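Local coordinates for protein proline dipeptidase (Streptococcus pneumoniae, PDB 3PN9) that probably hydrolyses dipeptides with a C-terminal proline, as a prolidase, of which this is the creatinase/prolidase N-terminal domain, at residues A[54-59]-A[74-79]; A[19-24]-A[48-53]; A[100-105]-A[122-127]. One frame throughout, in Å; residues are numbered along the deposited sequence.

Contact 1: A[54-59]-A[74-79]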
ATOM      1  N   GLU A  54      12.167   9.167   8.413  1.00 16.87           N
ATOM      2  CA  GLU A  54      12.413   8.331   9.617  1.00 19.75           C
ATOM      3  C   GLU A  54      11.618   8.863  10.821  1.00 19.28           C
ATOM      4  O   GLU A  54      11.281  10.078  10.853  1.00 18.52           O
ATOM      5  CB  GLU A  54      13.883   8.417  10.042  1.00 19.95           C
ATOM      6  CG  GLU A  54      14.755   7.368   9.322  1.00 30.06           C
ATOM      7  CD  GLU A  54      16.195   7.261  10.014  1.00 35.64           C
ATOM      8  OE1 GLU A  54      16.565   6.225  10.679  1.00 40.28           O
ATOM      9  OE2 GLU A  54      16.859   8.286   9.891  1.00 33.40           O
ATOM     10  N   PRO A  55      11.375   8.011  11.838  1.00 17.69           N
ATOM     11  CA  PRO A  55      10.536   8.516  12.948  1.00 16.63           C
ATOM     12  C   PRO A  55      11.369   9.500  13.862  1.00 17.48           C
ATOM     13  O   PRO A  55      12.596   9.628  13.711  1.00 16.24           O
ATOM     14  CB  PRO A  55      10.323   7.289  13.801  1.00 17.58           C
ATOM     15  CG  PRO A  55      10.560   6.092  12.894  1.00 20.42           C
ATOM     16  CD  PRO A  55      11.584   6.545  11.858  1.00 17.15           C
ATOM     17  N   LEU A  56      10.701  10.128  14.825  1.00 18.29           N
ATOM     18  CA  LEU A  56      11.391  10.982  15.811  1.00 17.76           C
ATOM     19  C   LEU A  56      10.953  10.468  17.158  1.00 16.49           C
ATOM     20  O   LEU A  56       9.740  10.447  17.479  1.00 16.74           O
ATOM     21  CB  LEU A  56      10.953  12.480  15.567  1.00 18.59           C
ATOM     22  CG  LEU A  56      11.266  13.357  16.861  1.00 22.69           C
ATOM     23  CD1 LEU A  56      12.827  13.477  16.784  1.00 20.65           C
ATOM     24  CD2 LEU A  56      10.597  14.674  16.619  1.00 27.26           C
ATOM     25  N   LEU A  57      11.887  10.149  18.026  1.00 14.73           N
ATOM     26  CA  LEU A  57      11.469   9.790  19.357  1.00 15.48           C
ATOM     27  C   LEU A  57      11.720  11.056  20.236  1.00 17.89           C
ATOM     28  O   LEU A  57      12.864  11.549  20.320  1.00 19.13           O
ATOM     29  CB  LEU A  57      12.316   8.615  19.848  1.00 15.38           C
ATOM     30  CG  LEU A  57      12.114   8.143  21.324  1.00 16.24           C
ATOM     31  CD1 LEU A  57      10.604   7.956  21.836  1.00 18.23           C
ATOM     32  CD2 LEU A  57      12.979   6.868  21.600  1.00 22.55           C
ATOM     33  N   PHE A  58      10.673  11.515  20.936  1.00 17.44           N
ATOM     34  CA  PHE A  58      10.810  12.762  21.766  1.00 16.96           C
ATOM     35  C   PHE A  58      10.724  12.381  23.225  1.00 18.49           C
ATOM     36  O   PHE A  58       9.754  11.734  23.597  1.00 16.58           O
ATOM     37  CB  PHE A  58       9.647  13.702  21.398  1.00 15.52           C
ATOM     38  CG  PHE A  58       9.699  15.039  22.175  1.00 18.85           C
ATOM     39  CD1 PHE A  58      10.536  16.079  21.751  1.00 19.58           C
ATOM     40  CD2 PHE A  58       8.939  15.177  23.346  1.00 17.11           C
ATOM     41  CE1 PHE A  58      10.541  17.349  22.501  1.00 21.06           C
ATOM     42  CE2 PHE A  58       8.930  16.393  24.083  1.00 18.53           C
ATOM     43  CZ  PHE A  58       9.705  17.455  23.662  1.00 19.39           C
ATOM     44  N   VAL A  59      11.708  12.763  24.068  1.00 15.70           N
ATOM     45  CA  VAL A  59      11.777  12.242  25.426  1.00 16.91           C
ATOM     46  C   VAL A  59      12.263  13.380  26.397  1.00 17.31           C
ATOM     47  O   VAL A  59      12.811  14.355  25.891  1.00 17.67           O
ATOM     48  CB  VAL A  59      12.793  11.094  25.565  1.00 16.87           C
ATOM     49  CG1 VAL A  59      12.282   9.806  24.692  1.00 14.42           C
ATOM     50  CG2 VAL A  59      14.237  11.533  25.151  1.00 18.02           C
ATOM     51  N   PRO A  74      16.317   9.566  14.741  1.00 20.90           N
ATOM     52  CA  PRO A  74      16.602  10.765  15.628  1.00 21.25           C
ATOM     53  C   PRO A  74      15.811  10.767  16.973  1.00 19.68           C
ATOM     54  O   PRO A  74      14.631  10.313  17.063  1.00 19.20           O
ATOM     55  CB  PRO A  74      16.158  12.001  14.782  1.00 20.70           C
ATOM     56  CG  PRO A  74      16.359  11.492  13.292  1.00 23.57           C
ATOM     57  CD  PRO A  74      15.893   9.956  13.376  1.00 20.97           C
ATOM     58  N   VAL A  75      16.473  11.244  18.010  1.00 16.11           N
ATOM     59  CA  VAL A  75      15.929  11.362  19.350  1.00 18.00           C
ATOM     60  C   VAL A  75      16.123  12.882  19.669  1.00 20.07           C
ATOM     61  O   VAL A  75      17.207  13.416  19.394  1.00 19.51           O
ATOM     62  CB  VAL A  75      16.695  10.479  20.366  1.00 18.30           C
ATOM     63  CG1 VAL A  75      16.271  10.786  21.828  1.00 17.49           C
ATOM     64  CG2 VAL A  75      16.443   8.950  20.082  1.00 17.59           C
ATOM     65  N   VAL A  76      15.106  13.543  20.211  1.00 18.77           N
ATOM     66  CA  VAL A  76      15.197  14.938  20.676  1.00 18.73           C
ATOM     67  C   VAL A  76      14.703  14.946  22.131  1.00 21.56           C
ATOM     68  O   VAL A  76      13.675  14.260  22.463  1.00 19.08           O
ATOM     69  CB  VAL A  76      14.334  15.850  19.806  1.00 18.71           C
ATOM     70  CG1 VAL A  76      14.080  17.338  20.525  1.00 22.47           C
ATOM     71  CG2 VAL A  76      14.965  15.942  18.370  1.00 22.87           C
ATOM     72  N   GLY A  77      15.414  15.680  23.011  1.00 19.13           N
ATOM     73  CA  GLY A  77      15.047  15.717  24.406  1.00 20.30           C
ATOM     74  C   GLY A  77      14.599  17.142  24.810  1.00 22.22           C
ATOM     75  O   GLY A  77      14.741  18.104  24.029  1.00 20.94           O
ATOM     76  N   TYR A  78      13.971  17.280  25.981  1.00 20.24           N
ATOM     77  CA  TYR A  78      13.614  18.668  26.410  1.00 19.89           C
ATOM     78  C   TYR A  78      13.850  18.768  27.890  1.00 20.33           C
ATOM     79  O   TYR A  78      13.685  17.778  28.605  1.00 19.70           O
ATOM     80  CB  TYR A  78      12.185  19.102  26.016  1.00 20.13           C
ATOM     81  CG  TYR A  78      11.141  18.569  26.978  1.00 21.76           C
ATOM     82  CD1 TYR A  78      10.505  19.432  27.913  1.00 18.27           C
ATOM     83  CD2 TYR A  78      10.753  17.185  26.944  1.00 17.02           C
ATOM     84  CE1 TYR A  78       9.500  18.947  28.820  1.00 19.70           C
ATOM     85  CE2 TYR A  78       9.784  16.679  27.828  1.00 19.95           C
ATOM     86  CZ  TYR A  78       9.162  17.565  28.768  1.00 22.47           C
ATOM     87  OH  TYR A  78       8.187  17.051  29.599  1.00 21.72           O
ATOM     88  N   VAL A  79      14.237  19.966  28.397  1.00 19.75           N
ATOM     89  CA  VAL A  79      14.409  20.084  29.837  1.00 19.03           C
ATOM     90  C   VAL A  79      13.178  20.762  30.396  1.00 18.38           C
ATOM     91  O   VAL A  79      12.390  21.312  29.652  1.00 18.16           O
ATOM     92  CB  VAL A  79      15.742  20.982  30.223  1.00 20.36           C
ATOM     93  CG1 VAL A  79      17.062  20.249  29.729  1.00 22.82           C
ATOM     94  CG2 VAL A  79      15.648  22.368  29.649  1.00 21.98           C
TER
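Phe58 and Tyr78 meet ring to ring at the C-terminal end of this parallel strand pair. Their planes are only 10° apart but slid so far, with centroids 5.3 Å from each other, that the rings barely overlap; the closest approach is Phe58 CZ to Tyr78 CD2 at 3.5 Å. Tyr78 CG sits between its own backbone N and carbonyl carbon, and with chi1 81° the ring lies beside Phe58. Phe58 also brings CD1 to Val76 CG1 at 4.0 Å, and farther along this face Leu56 CD1 presses on Val76 CG2 at 3.6 Å. Leu57, Val59 and Val75 fill the other face, where Val59 CG2 meets Val75 CG1 at 4.0 Å.

The backbones set this register. Leu57 gives its N-H to Pro74 O and takes one at its O from Val76 N (3.0 Å); Val59 N then donates to Val76 O at 2.9 Å. The last bond, Tyr78 N to Val59 O, is weak, bent to 129°. One residue of strand 56-59 thus bonds to residues flanking its partner, the pattern of parallel pairing.

Tyr78 OH is held by Gln44 N, so the phenol is fixed at its polar end as well as at its ring. The strands are the two beta arms of a right-handed beta-alpha-beta crossover: the connecting helix 64-70 covers Leu57, Val59 and Val75, helix 84-91 packs on Phe58 and Val76 from the other face, and strand 46-50 borders strand 56-60 on its remaining edge.

Contact 2: A[19-24]-A[48-53]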
ATOM      1  N   LEU A  19      -2.565   9.058   6.260  1.00 19.28           N
ATOM      2  CA  LEU A  19      -2.204   9.748   7.485  1.00 18.31           C
ATOM      3  C   LEU A  19      -0.873  10.417   7.254  1.00 18.21           C
ATOM      4  O   LEU A  19       0.009   9.786   6.667  1.00 18.48           O
ATOM      5  CB  LEU A  19      -2.091   8.673   8.649  1.00 18.73           C
ATOM      6  CG  LEU A  19      -3.441   8.129   9.155  1.00 18.69           C
ATOM      7  CD1 LEU A  19      -3.307   6.899  10.031  1.00 18.09           C
ATOM      8  CD2 LEU A  19      -4.172   9.250  10.009  1.00 18.54           C
ATOM      9  N   ASP A  20      -0.647  11.599   7.844  1.00 17.38           N
ATOM     10  CA  ASP A  20       0.692  12.239   7.769  1.00 18.53           C
ATOM     11  C   ASP A  20       1.611  11.762   8.934  1.00 16.61           C
ATOM     12  O   ASP A  20       2.854  11.727   8.766  1.00 16.37           O
ATOM     13  CB  ASP A  20       0.486  13.775   7.831  1.00 17.61           C
ATOM     14  CG  ASP A  20      -0.411  14.227   6.704  1.00 21.69           C
ATOM     15  OD1 ASP A  20       0.052  14.025   5.589  1.00 24.36           O
ATOM     16  OD2 ASP A  20      -1.589  14.579   6.889  1.00 22.71           O
ATOM     17  N   VAL A  21       1.017  11.360  10.086  1.00 17.80           N
ATOM     18  CA  VAL A  21       1.853  10.906  11.135  1.00 15.99           C
ATOM     19  C   VAL A  21       1.034  10.106  12.146  1.00 16.61           C
ATOM     20  O   VAL A  21      -0.176  10.267  12.320  1.00 17.30           O
ATOM     21  CB  VAL A  21       2.543  12.190  11.848  1.00 16.26           C
ATOM     22  CG1 VAL A  21       1.436  13.061  12.418  1.00 12.75           C
ATOM     23  CG2 VAL A  21       3.451  11.779  13.037  1.00 12.95           C
ATOM     24  N   ALA A  22       1.723   9.192  12.791  1.00 16.46           N
ATOM     25  CA  ALA A  22       1.097   8.492  13.948  1.00 17.44           C
ATOM     26  C   ALA A  22       1.870   8.912  15.211  1.00 15.55           C
ATOM     27  O   ALA A  22       3.097   8.787  15.265  1.00 15.56           O
ATOM     28  CB  ALA A  22       1.259   6.955  13.802  1.00 15.41           C
ATOM     29  N   VAL A  23       1.128   9.187  16.264  1.00 16.30           N
ATOM     30  CA  VAL A  23       1.713   9.665  17.461  1.00 14.49           C
ATOM     31  C   VAL A  23       1.445   8.581  18.508  1.00 13.80           C
ATOM     32  O   VAL A  23       0.310   8.375  18.953  1.00 17.02           O
ATOM     33  CB  VAL A  23       1.052  11.022  17.984  1.00 14.99           C
ATOM     34  CG1 VAL A  23       1.817  11.471  19.272  1.00 16.56           C
ATOM     35  CG2 VAL A  23       1.112  12.080  16.838  1.00 13.52           C
ATOM     36  N   VAL A  24       2.525   8.006  19.010  1.00 12.43           N
ATOM     37  CA  VAL A  24       2.424   6.962  19.996  1.00 13.49           C
ATOM     38  C   VAL A  24       2.795   7.569  21.335  1.00 15.70           C
ATOM     39  O   VAL A  24       3.924   8.127  21.478  1.00 15.62           O
ATOM     40  CB  VAL A  24       3.455   5.824  19.670  1.00 14.12           C
ATOM     41  CG1 VAL A  24       3.255   4.646  20.591  1.00 15.58           C
ATOM     42  CG2 VAL A  24       3.175   5.328  18.184  1.00 17.59           C
ATOM     43  N   PHE A  48       6.967   9.757  17.172  1.00 11.35           N
ATOM     44  CA  PHE A  48       6.223  10.235  16.039  1.00 12.87           C
ATOM     45  C   PHE A  48       6.648   9.395  14.817  1.00 13.25           C
ATOM     46  O   PHE A  48       7.841   9.431  14.449  1.00 17.93           O
ATOM     47  CB  PHE A  48       6.598  11.688  15.727  1.00 12.35           C
ATOM     48  CG  PHE A  48       6.126  12.617  16.843  1.00 14.52           C
ATOM     49  CD1 PHE A  48       4.819  13.072  16.836  1.00 14.00           C
ATOM     50  CD2 PHE A  48       6.989  12.922  17.942  1.00 14.41           C
ATOM     51  CE1 PHE A  48       4.366  13.913  17.900  1.00 18.48           C
ATOM     52  CE2 PHE A  48       6.536  13.785  18.974  1.00 15.10           C
ATOM     53  CZ  PHE A  48       5.208  14.259  18.944  1.00 13.77           C
ATOM     54  N   VAL A  49       5.716   8.645  14.235  1.00 14.46           N
ATOM     55  CA  VAL A  49       6.096   7.862  13.027  1.00 14.03           C
ATOM     56  C   VAL A  49       5.519   8.680  11.883  1.00 15.05           C
ATOM     57  O   VAL A  49       4.308   8.817  11.759  1.00 15.18           O
ATOM     58  CB  VAL A  49       5.454   6.444  13.023  1.00 16.97           C
ATOM     59  CG1 VAL A  49       6.050   5.642  11.794  1.00 11.54           C
ATOM     60  CG2 VAL A  49       5.845   5.664  14.365  1.00 15.11           C
ATOM     61  N   LEU A  50       6.406   9.270  11.117  1.00 15.69           N
ATOM     62  CA  LEU A  50       6.036  10.136  10.046  1.00 16.44           C
ATOM     63  C   LEU A  50       5.846   9.293   8.763  1.00 18.05           C
ATOM     64  O   LEU A  50       6.503   8.272   8.626  1.00 17.58           O
ATOM     65  CB  LEU A  50       7.249  11.088   9.786  1.00 15.70           C
ATOM     66  CG  LEU A  50       7.385  12.108  10.995  1.00 18.85           C
ATOM     67  CD1 LEU A  50       8.812  12.774  11.078  1.00 20.48           C
ATOM     68  CD2 LEU A  50       6.305  13.215  10.743  1.00 18.79           C
ATOM     69  N   ALA A  51       5.052   9.793   7.802  1.00 19.13           N
ATOM     70  CA  ALA A  51       4.679   8.947   6.649  1.00 21.60           C
ATOM     71  C   ALA A  51       5.884   8.741   5.766  1.00 23.53           C
ATOM     72  O   ALA A  51       6.051   7.635   5.207  1.00 22.97           O
ATOM     73  CB  ALA A  51       3.566   9.581   5.808  1.00 19.49           C
ATOM     74  N   ASP A  52       6.707   9.779   5.614  1.00 23.14           N
ATOM     75  CA  ASP A  52       7.700   9.725   4.541  1.00 24.71           C
ATOM     76  C   ASP A  52       9.094  10.016   4.968  1.00 22.63           C
ATOM     77  O   ASP A  52       9.948  10.297   4.093  1.00 19.93           O
ATOM     78  CB  ASP A  52       7.331  10.753   3.391  1.00 28.55           C
ATOM     79  CG  ASP A  52       5.949  10.490   2.784  1.00 36.51           C
ATOM     80  OD1 ASP A  52       5.523   9.287   2.608  1.00 45.01           O
ATOM     81  OD2 ASP A  52       5.248  11.481   2.462  1.00 43.71           O
ATOM     82  N   GLN A  53       9.402   9.893   6.255  1.00 19.11           N
ATOM     83  CA  GLN A  53      10.787  10.007   6.623  1.00 18.91           C
ATOM     84  C   GLN A  53      10.965   9.232   7.883  1.00 17.48           C
ATOM     85  O   GLN A  53       9.964   8.747   8.434  1.00 16.94           O
ATOM     86  CB  GLN A  53      11.184  11.511   6.833  1.00 20.42           C
ATOM     87  CG  GLN A  53      10.361  12.264   7.892  1.00 21.76           C
ATOM     88  CD  GLN A  53      10.780  13.761   7.855  1.00 26.39           C
ATOM     89  OE1 GLN A  53      10.399  14.460   6.936  1.00 27.51           O
ATOM     90  NE2 GLN A  53      11.619  14.164   8.760  1.00 23.41           N
TER
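Phe48 and Val23 pack side by side in this antiparallel pair. The two side chains point the same way, and both methyls of Val23 approach the CD1-CE1 bond of the ring: Val23 CG1 is 3.8 Å from Phe48 CE1, and CG2 lies equally near CD1. Phe48 CG is anti to the carbonyl carbon (chi1 -67°), an orientation that leaves the ring beside Val23 while CB faces Val21. The CG2 branch of Val21 is used twice. Val21 CG2 lies 3.9 Å from Leu50 CD2, and the same methyl touches CB of Phe48. These four residues share one face of the sheet. On the other face the contact is slighter, Ala22 and Val49 approaching CB to CB at 4.3 Å, and Val49 goes on to pack against Leu7 and Ile10 of helix 6-17.

Strands 21-24 and 48-50 run at 166° to each other and occupy the middle of a six-stranded mixed sheet, in which strand 46-50 and its neighbour 56-60 form a hairpin. Sheet and flanking helices are consistent with the alpha/beta N-terminal domain of the creatinase/prolidase family.

Among the hydrogen bonds, Ala22 and Val49 exchange two across a hydrogen-bonded pair. Ala22 N to Val49 O is 2.8 Å long; the return bond, Val49 N to Ala22 O, is also 2.8 Å and nearly straight at 172°. Val21 with Leu50 and Val23 with Phe48 are the non-hydrogen-bonded pairs on either side. Before Val21 in the chain the pairing weakens: Ala51 N reaches Asp20 O at 3.1 Å in a weak bond, and Ala51 CB rests 3.7 Å from Leu19 O. Asp20 OD2 instead accepts from the backbone N atoms of Lys98 and Arg99.

Contact 3: A[100-105]-A[122-127]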
ATOM      1  N   VAL A 100      -3.823  12.928  11.512  1.00 13.97           N
ATOM      2  CA  VAL A 100      -2.887  12.436  12.522  1.00 17.81           C
ATOM      3  C   VAL A 100      -3.604  11.253  13.200  1.00 18.46           C
ATOM      4  O   VAL A 100      -4.790  11.345  13.453  1.00 20.84           O
ATOM      5  CB  VAL A 100      -2.678  13.613  13.569  1.00 18.47           C
ATOM      6  CG1 VAL A 100      -1.907  13.170  14.854  1.00 21.24           C
ATOM      7  CG2 VAL A 100      -1.872  14.801  12.815  1.00 18.12           C
ATOM      8  N   ALA A 101      -2.885  10.206  13.606  1.00 16.62           N
ATOM      9  CA  ALA A 101      -3.486   9.151  14.392  1.00 15.77           C
ATOM     10  C   ALA A 101      -2.875   9.186  15.769  1.00 14.68           C
ATOM     11  O   ALA A 101      -1.671   9.293  15.888  1.00 15.61           O
ATOM     12  CB  ALA A 101      -3.169   7.677  13.707  1.00 13.67           C
ATOM     13  N   VAL A 102      -3.711   8.954  16.774  1.00 14.37           N
ATOM     14  CA  VAL A 102      -3.252   8.866  18.148  1.00 15.53           C
ATOM     15  C   VAL A 102      -3.954   7.740  18.886  1.00 14.37           C
ATOM     16  O   VAL A 102      -4.966   7.206  18.417  1.00 14.64           O
ATOM     17  CB  VAL A 102      -3.634  10.210  18.915  1.00 16.00           C
ATOM     18  CG1 VAL A 102      -2.826  11.432  18.324  1.00 16.12           C
ATOM     19  CG2 VAL A 102      -5.192  10.416  18.907  1.00 18.36           C
ATOM     20  N   GLU A 103      -3.401   7.315  20.020  1.00 13.99           N
ATOM     21  CA  GLU A 103      -4.010   6.171  20.691  1.00 14.66           C
ATOM     22  C   GLU A 103      -5.147   6.595  21.579  1.00 16.05           C
ATOM     23  O   GLU A 103      -4.893   7.062  22.718  1.00 17.17           O
ATOM     24  CB  GLU A 103      -3.015   5.421  21.581  1.00 12.82           C
ATOM     25  CG  GLU A 103      -1.744   4.950  20.719  1.00 16.36           C
ATOM     26  CD  GLU A 103      -0.642   4.379  21.606  1.00 21.63           C
ATOM     27  OE1 GLU A 103       0.254   5.107  22.122  1.00 16.81           O
ATOM     28  OE2 GLU A 103      -0.667   3.149  21.888  1.00 19.07           O
ATOM     29  N   PHE A 104      -6.386   6.336  21.135  1.00 16.20           N
ATOM     30  CA  PHE A 104      -7.565   6.808  21.914  1.00 16.00           C
ATOM     31  C   PHE A 104      -7.609   6.139  23.267  1.00 17.46           C
ATOM     32  O   PHE A 104      -8.097   6.745  24.248  1.00 18.04           O
ATOM     33  CB  PHE A 104      -8.891   6.507  21.195  1.00 16.50           C
ATOM     34  CG  PHE A 104      -9.262   7.473  20.094  1.00 16.55           C
ATOM     35  CD1 PHE A 104      -8.289   8.257  19.456  1.00 16.03           C
ATOM     36  CD2 PHE A 104     -10.579   7.479  19.614  1.00 17.63           C
ATOM     37  CE1 PHE A 104      -8.604   9.070  18.365  1.00 16.40           C
ATOM     38  CE2 PHE A 104     -10.913   8.329  18.558  1.00 20.17           C
ATOM     39  CZ  PHE A 104      -9.934   9.173  17.947  1.00 16.46           C
ATOM     40  N   ASP A 105      -7.091   4.911  23.406  1.00 15.03           N
ATOM     41  CA  ASP A 105      -7.167   4.253  24.720  1.00 17.72           C
ATOM     42  C   ASP A 105      -6.079   4.691  25.692  1.00 19.28           C
ATOM     43  O   ASP A 105      -6.101   4.266  26.817  1.00 18.18           O
ATOM     44  CB  ASP A 105      -7.023   2.700  24.606  1.00 21.09           C
ATOM     45  CG  ASP A 105      -8.306   2.057  24.061  1.00 29.03           C
ATOM     46  OD1 ASP A 105      -9.328   2.776  23.847  1.00 40.40           O
ATOM     47  OD2 ASP A 105      -8.269   0.821  23.936  1.00 43.71           O
ATOM     48  N   ALA A 122      -5.176  19.544  12.155  1.00 28.83           N
ATOM     49  CA  ALA A 122      -5.324  18.093  11.797  1.00 27.90           C
ATOM     50  C   ALA A 122      -6.673  17.517  12.251  1.00 26.40           C
ATOM     51  O   ALA A 122      -7.208  17.945  13.266  1.00 28.04           O
ATOM     52  CB  ALA A 122      -4.205  17.289  12.434  1.00 23.85           C
ATOM     53  N   GLU A 123      -7.198  16.527  11.548  1.00 26.90           N
ATOM     54  CA  GLU A 123      -8.217  15.603  12.150  1.00 27.32           C
ATOM     55  C   GLU A 123      -7.461  14.516  12.867  1.00 24.04           C
ATOM     56  O   GLU A 123      -6.312  14.129  12.405  1.00 26.27           O
ATOM     57  CB  GLU A 123      -9.011  14.788  11.111  1.00 30.19           C
ATOM     58  CG  GLU A 123      -9.355  15.344   9.783  1.00 40.45           C
ATOM     59  CD  GLU A 123     -10.140  14.219   8.945  1.00 51.77           C
ATOM     60  OE1 GLU A 123     -11.281  13.825   9.403  1.00 56.25           O
ATOM     61  OE2 GLU A 123      -9.602  13.689   7.907  1.00 45.27           O
ATOM     62  N   PHE A 124      -8.044  13.975  13.933  1.00 22.60           N
ATOM     63  CA  PHE A 124      -7.359  12.924  14.735  1.00 22.64           C
ATOM     64  C   PHE A 124      -8.063  11.570  14.562  1.00 24.81           C
ATOM     65  O   PHE A 124      -9.246  11.435  14.963  1.00 26.52           O
ATOM     66  CB  PHE A 124      -7.291  13.330  16.196  1.00 23.07           C
ATOM     67  CG  PHE A 124      -6.237  14.451  16.436  1.00 24.43           C
ATOM     68  CD1 PHE A 124      -5.069  14.172  17.046  1.00 23.07           C
ATOM     69  CD2 PHE A 124      -6.471  15.761  16.039  1.00 26.15           C
ATOM     70  CE1 PHE A 124      -4.098  15.209  17.344  1.00 32.13           C
ATOM     71  CE2 PHE A 124      -5.435  16.789  16.231  1.00 26.78           C
ATOM     72  CZ  PHE A 124      -4.273  16.473  16.903  1.00 25.48           C
ATOM     73  N   ASP A 125      -7.384  10.572  14.001  1.00 20.66           N
ATOM     74  CA  ASP A 125      -8.013   9.229  13.908  1.00 19.68           C
ATOM     75  C   ASP A 125      -7.450   8.373  15.080  1.00 18.80           C
ATOM     76  O   ASP A 125      -6.428   8.723  15.716  1.00 16.47           O
ATOM     77  CB  ASP A 125      -7.480   8.541  12.640  1.00 21.60           C
ATOM     78  CG  ASP A 125      -8.238   8.929  11.330  1.00 32.33           C
ATOM     79  OD1 ASP A 125      -8.867  10.004  11.270  1.00 35.26           O
ATOM     80  OD2 ASP A 125      -8.060   8.161  10.308  1.00 35.93           O
ATOM     81  N   ASN A 126      -8.021   7.198  15.296  1.00 16.86           N
ATOM     82  CA  ASN A 126      -7.600   6.359  16.409  1.00 16.30           C
ATOM     83  C   ASN A 126      -6.575   5.338  15.859  1.00 18.20           C
ATOM     84  O   ASN A 126      -6.924   4.516  15.001  1.00 18.78           O
ATOM     85  CB  ASN A 126      -8.860   5.665  16.940  1.00 17.31           C
ATOM     86  CG  ASN A 126      -8.590   4.826  18.172  1.00 18.17           C
ATOM     87  OD1 ASN A 126      -7.507   4.843  18.706  1.00 14.32           O
ATOM     88  ND2 ASN A 126      -9.604   4.064  18.640  1.00 18.03           N
ATOM     89  N   LEU A 127      -5.407   5.230  16.477  1.00 16.02           N
ATOM     90  CA  LEU A 127      -4.367   4.278  16.102  1.00 15.43           C
ATOM     91  C   LEU A 127      -4.491   3.005  16.951  1.00 15.55           C
ATOM     92  O   LEU A 127      -3.825   2.018  16.630  1.00 14.56           O
ATOM     93  CB  LEU A 127      -2.993   4.923  16.562  1.00 14.56           C
ATOM     94  CG  LEU A 127      -1.636   4.179  16.294  1.00 19.16           C
ATOM     95  CD1 LEU A 127      -1.500   3.999  14.789  1.00 16.82           C
ATOM     96  CD2 LEU A 127      -0.465   5.095  16.760  1.00 17.30           C
TER
HETATM   97  O   HOH W   1      -9.606   2.199  20.959  1.00 24.41           O
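Asn126 lays its side chain flat over one face of the Phe104 ring. Its CB stands 3.4 Å from the ring centroid, just 3° off the normal, as a CH-pi contact, and the amide plane is stacked within 7° of the ring. With CG anti to the backbone N (chi1 -176°), Asn126 also brings OD1 to Phe104 N at 3.1 Å; that donor sits above the carbonyl plane. OD1 further caps Thr128 N at the start of helix 128-134, while ND2 donates to a water that Asp105 OD1 accepts from.

Backbone bonds follow the parallel pattern: Val100 bonds to Glu123 and Asp125, and Val102 to Asp125 and Leu127, with Leu127 N lying 2.8 Å from Val102 O.

Apolar contacts gather round Phe124, whose ring has Val100 CB over one face and Val102 CG1 at its edge, 3.8 Å from Phe124 CD1. Val100 CG2 and Ala122 CB are tight at 3.4 Å.

Arg99 forms salt bridges with Glu123 and Asp125. Asp80 of the third subunit accepts from Asn126 N. Helix 109-118, which joins the two strands in a beta-alpha-beta unit, covers Val102 and Phe124, and strand 21-24 flanks strand 99-102 on its other edge.

In the fold
All three contacts are seams of one six-stranded sheet, and contact 2 lies between the others. Its centre is 13 Å from that of contact 1 and 11 Å from that of contact 3, whereas contacts 1 and 3 lie on opposite sides of the chain's centre, 20 Å apart with nearest atoms about 11 Å from each other. The seams are joined through strand edges: Phe48 N is 2.9 Å from Leu56 O, a probable hydrogen bond, and Val23 N is 2.8 Å from Ala101 O. Contacts 1 and 2 both reach the second subunit, and contact 3 the third. None of the three contacts involves a metal or ligand; in prolidases the metal site belongs to the C-terminal catalytic domain.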